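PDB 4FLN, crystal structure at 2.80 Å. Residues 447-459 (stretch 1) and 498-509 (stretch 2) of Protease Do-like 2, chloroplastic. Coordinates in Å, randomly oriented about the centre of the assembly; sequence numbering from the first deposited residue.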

# COMPACT_ATOMS: atom_id res chain seq x y z
N ILE B 447 28.34 -1.30 35.86
CA ILE B 447 27.64 -2.57 35.80
C ILE B 447 28.20 -3.47 34.70
O ILE B 447 28.19 -3.11 33.52
CB ILE B 447 26.13 -2.35 35.63
CG1 ILE B 447 25.56 -1.67 36.88
CG2 ILE B 447 25.41 -3.66 35.34
CD1 ILE B 447 24.25 -0.95 36.66
N ARG B 448 28.71 -4.64 35.10
CA ARG B 448 29.34 -5.57 34.16
C ARG B 448 28.32 -6.41 33.39
O ARG B 448 28.44 -6.61 32.18
CB ARG B 448 30.32 -6.49 34.90
CG ARG B 448 31.32 -5.75 35.77
CD ARG B 448 32.36 -6.69 36.39
NE ARG B 448 33.65 -6.57 35.71
CZ ARG B 448 34.21 -7.53 34.99
NH1 ARG B 448 33.61 -8.71 34.86
NH2 ARG B 448 35.39 -7.32 34.40
N ASN B 449 27.32 -6.89 34.10
CA ASN B 449 26.22 -7.65 33.51
C ASN B 449 25.08 -7.65 34.51
O ASN B 449 25.16 -6.99 35.54
CB ASN B 449 26.66 -9.07 33.21
CG ASN B 449 27.40 -9.70 34.37
OD1 ASN B 449 26.81 -9.98 35.41
ND2 ASN B 449 28.70 -9.93 34.20
N ILE B 450 24.01 -8.38 34.23
CA ILE B 450 22.83 -8.27 35.07
C ILE B 450 22.92 -9.09 36.37
O ILE B 450 22.23 -8.80 37.34
CB ILE B 450 21.55 -8.62 34.32
CG1 ILE B 450 20.33 -8.17 35.13
CG2 ILE B 450 21.52 -10.10 34.00
CD1 ILE B 450 19.02 -8.41 34.43
N HIS B 451 23.79 -10.10 36.38
CA HIS B 451 24.03 -10.89 37.57
C HIS B 451 24.78 -10.01 38.56
O HIS B 451 24.51 -10.01 39.76
CB HIS B 451 24.86 -12.12 37.21
CG HIS B 451 24.69 -13.28 38.15
ND1 HIS B 451 25.20 -13.29 39.43
CD2 HIS B 451 24.10 -14.49 37.97
CE1 HIS B 451 24.91 -14.44 40.01
NE2 HIS B 451 24.24 -15.18 39.15
N HIS B 452 25.74 -9.26 38.03
CA HIS B 452 26.48 -8.27 38.79
C HIS B 452 25.51 -7.26 39.41
O HIS B 452 25.48 -7.07 40.63
CB HIS B 452 27.47 -7.55 37.87
CG HIS B 452 28.38 -6.60 38.58
ND1 HIS B 452 28.97 -5.53 37.95
CD2 HIS B 452 28.80 -6.56 39.87
CE1 HIS B 452 29.72 -4.87 38.81
NE2 HIS B 452 29.63 -5.48 39.98
N LEU B 453 24.71 -6.61 38.56
CA LEU B 453 23.73 -5.66 39.07
C LEU B 453 22.92 -6.29 40.19
O LEU B 453 22.68 -5.67 41.22
CB LEU B 453 22.80 -5.18 37.96
CG LEU B 453 21.72 -4.22 38.47
CD1 LEU B 453 22.36 -2.94 38.99
CD2 LEU B 453 20.70 -3.92 37.38
N ALA B 454 22.51 -7.54 39.98
CA ALA B 454 21.68 -8.25 40.95
C ALA B 454 22.44 -8.50 42.26
O ALA B 454 21.85 -8.44 43.35
CB ALA B 454 21.19 -9.56 40.35
N HIS B 455 23.73 -8.76 42.15
CA HIS B 455 24.58 -8.93 43.32
C HIS B 455 24.77 -7.62 44.07
O HIS B 455 24.95 -7.61 45.29
CB HIS B 455 25.94 -9.48 42.92
CG HIS B 455 26.90 -9.57 44.06
ND1 HIS B 455 28.03 -8.78 44.14
CD2 HIS B 455 26.90 -10.33 45.18
CE1 HIS B 455 28.69 -9.07 45.25
NE2 HIS B 455 28.02 -10.01 45.90
N LEU B 456 24.75 -6.51 43.34
CA LEU B 456 24.95 -5.21 43.96
C LEU B 456 23.69 -4.76 44.70
O LEU B 456 23.77 -4.17 45.77
CB LEU B 456 25.40 -4.18 42.92
CG LEU B 456 26.81 -4.44 42.38
CD1 LEU B 456 27.21 -3.44 41.31
CD2 LEU B 456 27.80 -4.40 43.52
N ILE B 457 22.53 -5.05 44.13
CA ILE B 457 21.27 -4.73 44.79
C ILE B 457 21.20 -5.44 46.13
O ILE B 457 20.88 -4.82 47.15
CB ILE B 457 20.06 -5.16 43.96
CG1 ILE B 457 19.69 -4.08 42.94
CG2 ILE B 457 18.86 -5.40 44.86
CD1 ILE B 457 20.81 -3.68 42.04
N ASP B 458 21.52 -6.73 46.13
CA ASP B 458 21.42 -7.54 47.35
C ASP B 458 22.45 -7.15 48.42
O ASP B 458 22.18 -7.25 49.61
CB ASP B 458 21.54 -9.03 47.01
CG ASP B 458 20.47 -9.50 46.04
OD1 ASP B 458 19.46 -8.78 45.85
OD2 ASP B 458 20.64 -10.60 45.47
N MET B 459 23.63 -6.71 47.99
CA MET B 459 24.65 -6.26 48.93
C MET B 459 24.42 -4.83 49.40
O MET B 459 25.14 -4.34 50.26
CB MET B 459 26.04 -6.38 48.32
CG MET B 459 26.47 -7.81 48.08
SD MET B 459 26.49 -8.74 49.62
CE MET B 459 26.66 -10.42 49.01
N GLU B 498 10.29 -11.48 41.52
CA GLU B 498 11.10 -10.28 41.32
C GLU B 498 12.24 -10.57 40.36
O GLU B 498 12.77 -9.67 39.71
CB GLU B 498 11.68 -9.81 42.65
CG GLU B 498 12.66 -10.79 43.27
CD GLU B 498 13.94 -10.11 43.72
OE1 GLU B 498 14.95 -10.82 43.90
OE2 GLU B 498 13.93 -8.88 43.89
N ARG B 499 12.61 -11.85 40.28
CA ARG B 499 13.75 -12.28 39.49
C ARG B 499 13.37 -13.38 38.53
O ARG B 499 12.23 -13.85 38.49
CB ARG B 499 14.83 -12.87 40.40
CG ARG B 499 15.71 -11.88 41.10
CD ARG B 499 16.66 -12.60 42.05
NE ARG B 499 16.90 -11.80 43.25
CZ ARG B 499 18.06 -11.22 43.54
NH1 ARG B 499 19.10 -11.35 42.73
NH2 ARG B 499 18.18 -10.51 44.66
N SER B 500 14.36 -13.79 37.76
CA SER B 500 14.35 -15.06 37.07
C SER B 500 15.36 -15.90 37.84
O SER B 500 16.33 -15.36 38.39
CB SER B 500 14.78 -14.88 35.62
OG SER B 500 16.02 -14.21 35.53
N ALA B 501 15.14 -17.21 37.89
CA ALA B 501 15.88 -18.10 38.78
C ALA B 501 17.41 -17.94 38.78
O ALA B 501 18.05 -17.97 39.84
CB ALA B 501 15.49 -19.53 38.49
N ASP B 502 18.00 -17.77 37.60
CA ASP B 502 19.45 -17.70 37.44
C ASP B 502 20.13 -16.60 38.25
O ASP B 502 21.35 -16.64 38.44
CB ASP B 502 19.80 -17.54 35.96
CG ASP B 502 18.95 -16.49 35.27
OD1 ASP B 502 19.44 -15.35 35.08
OD2 ASP B 502 17.79 -16.79 34.93
N LEU B 503 19.36 -15.62 38.69
CA LEU B 503 19.91 -14.49 39.45
C LEU B 503 19.77 -14.68 40.97
O LEU B 503 20.15 -13.80 41.76
CB LEU B 503 19.29 -13.17 38.99
CG LEU B 503 19.33 -12.84 37.49
CD1 LEU B 503 18.60 -11.52 37.18
CD2 LEU B 503 20.75 -12.81 36.95
N LEU B 504 19.22 -15.82 41.39
CA LEU B 504 19.23 -16.19 42.80
C LEU B 504 20.60 -16.78 43.12
O LEU B 504 21.09 -16.66 44.24
CB LEU B 504 18.09 -17.16 43.15
CG LEU B 504 16.66 -16.62 42.96
CD1 LEU B 504 15.60 -17.74 42.97
CD2 LEU B 504 16.31 -15.55 43.99
N GLU B 505 21.21 -17.40 42.11
CA GLU B 505 22.53 -18.02 42.23
C GLU B 505 23.58 -17.02 42.73
O GLU B 505 23.39 -15.81 42.60
CB GLU B 505 22.95 -18.63 40.88
N PRO B 506 24.67 -17.52 43.32
CA PRO B 506 25.74 -16.66 43.86
C PRO B 506 26.61 -16.06 42.75
O PRO B 506 26.77 -16.67 41.70
CB PRO B 506 26.56 -17.63 44.71
CG PRO B 506 26.38 -18.95 44.03
CD PRO B 506 24.97 -18.95 43.53
N TYR B 507 27.18 -14.88 43.01
CA TYR B 507 27.98 -14.15 42.02
C TYR B 507 29.50 -14.28 42.28
O TYR B 507 29.94 -14.35 43.43
CB TYR B 507 27.55 -12.68 41.93
CG TYR B 507 28.30 -11.88 40.88
CD1 TYR B 507 28.04 -12.06 39.53
CD2 TYR B 507 29.28 -10.96 41.24
CE1 TYR B 507 28.72 -11.35 38.57
CE2 TYR B 507 29.97 -10.24 40.28
CZ TYR B 507 29.69 -10.44 38.95
OH TYR B 507 30.37 -9.72 37.98
N VAL B 508 30.29 -14.30 41.20
CA VAL B 508 31.71 -14.67 41.28
C VAL B 508 32.73 -13.52 41.26
O VAL B 508 33.29 -13.16 42.30
CB VAL B 508 32.07 -15.66 40.15
CG1 VAL B 508 31.60 -15.11 38.79
CG2 VAL B 508 33.57 -15.95 40.15
N ASP B 509 32.97 -12.95 40.09
CA ASP B 509 34.04 -11.97 39.91
C ASP B 509 33.87 -11.18 38.61
O ASP B 509 34.42 -11.55 37.57
CB ASP B 509 35.40 -12.66 39.92
CG ASP B 509 36.54 -11.73 39.56
OD1 ASP B 509 36.84 -11.59 38.35
OD2 ASP B 509 37.14 -11.14 40.48
O HOH W 1 31.07 -11.34 35.67

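The strongest polar link between the two stretches is the salt bridge between Asp458 and Arg499. Arg499 NH2 donates to Asp458 OD1 at 2.5 Å, and the carboxylate oxygen lies at the edge of the guanidinium, near its plane. That is where the N-H groups point, so the approach suits a charged hydrogen bond. The distance is very short, and NH2 also sits too close to Asp458 CG in the model, so its exact place is less sure. Arg499 is held from its own stretch as well. Arg499 NE forms a salt bridge with Glu498 OE1 at 2.3 Å, shorter than such contacts normally are, so the distance should not be taken as precise. Arg499 NH1 makes a weak hydrogen bond to Leu503 O at 2.8 Å. The guanidinium therefore ties together two acidic side chains and a backbone carbonyl.

A water joins the stretches near the start of the helix. Water 1 accepts from Asn449 ND2 at 3.1 Å and lies 2.9 Å from Tyr507 OH, to which it is also hydrogen-bonded. Asn449 is the N-cap. Asn449 OD1 accepts from His452 N at 2.9 Å and, weakly, from His451 N at 3.2 Å, serving amides that the first turn leaves without helical carbonyl partners. The same side chain thus caps the helix and reaches Tyr507 through water. Arg448 N donates to His452 ND1 at 3.0 Å, which anchors that imidazole beside the cap.

Tyr507 has the largest area covered by the opposing stretch. His452 CA lies over one face of the Tyr507 ring, 4.0 Å from the ring centroid, in a CH-pi contact. The His452 and His455 rings are near parallel to the tyrosine ring but slid apart, so they barely overlap it. Next to the ring, Tyr507 CB packs against His455 CB at 3.7 Å. His451 meets Tyr507 rim to rim, with His451 ND1 3.1 Å from Tyr507 CD1 and the planes at 28°.

His451 is the most covered residue of the helix. Its CB points sideways, but the end of the side chain comes nearer to the second stretch. There His451 NE2 is 3.3 Å from Asp502 O, while His451 CE1 is 3.3 Å from Glu505 O and 3.4 Å from Pro506 O, all backbone carbonyls.

Leu503 supplies the main apolar packing. Leu503 CD2 lies 4.1 Å from Ile450 CG2 and 3.9 Å from His451 CA, and Leu503 CB is 4.3 Å from Ala454 CB. Ala454 CB also touches Arg499 NH1 at 3.6 Å, next to the salt bridge.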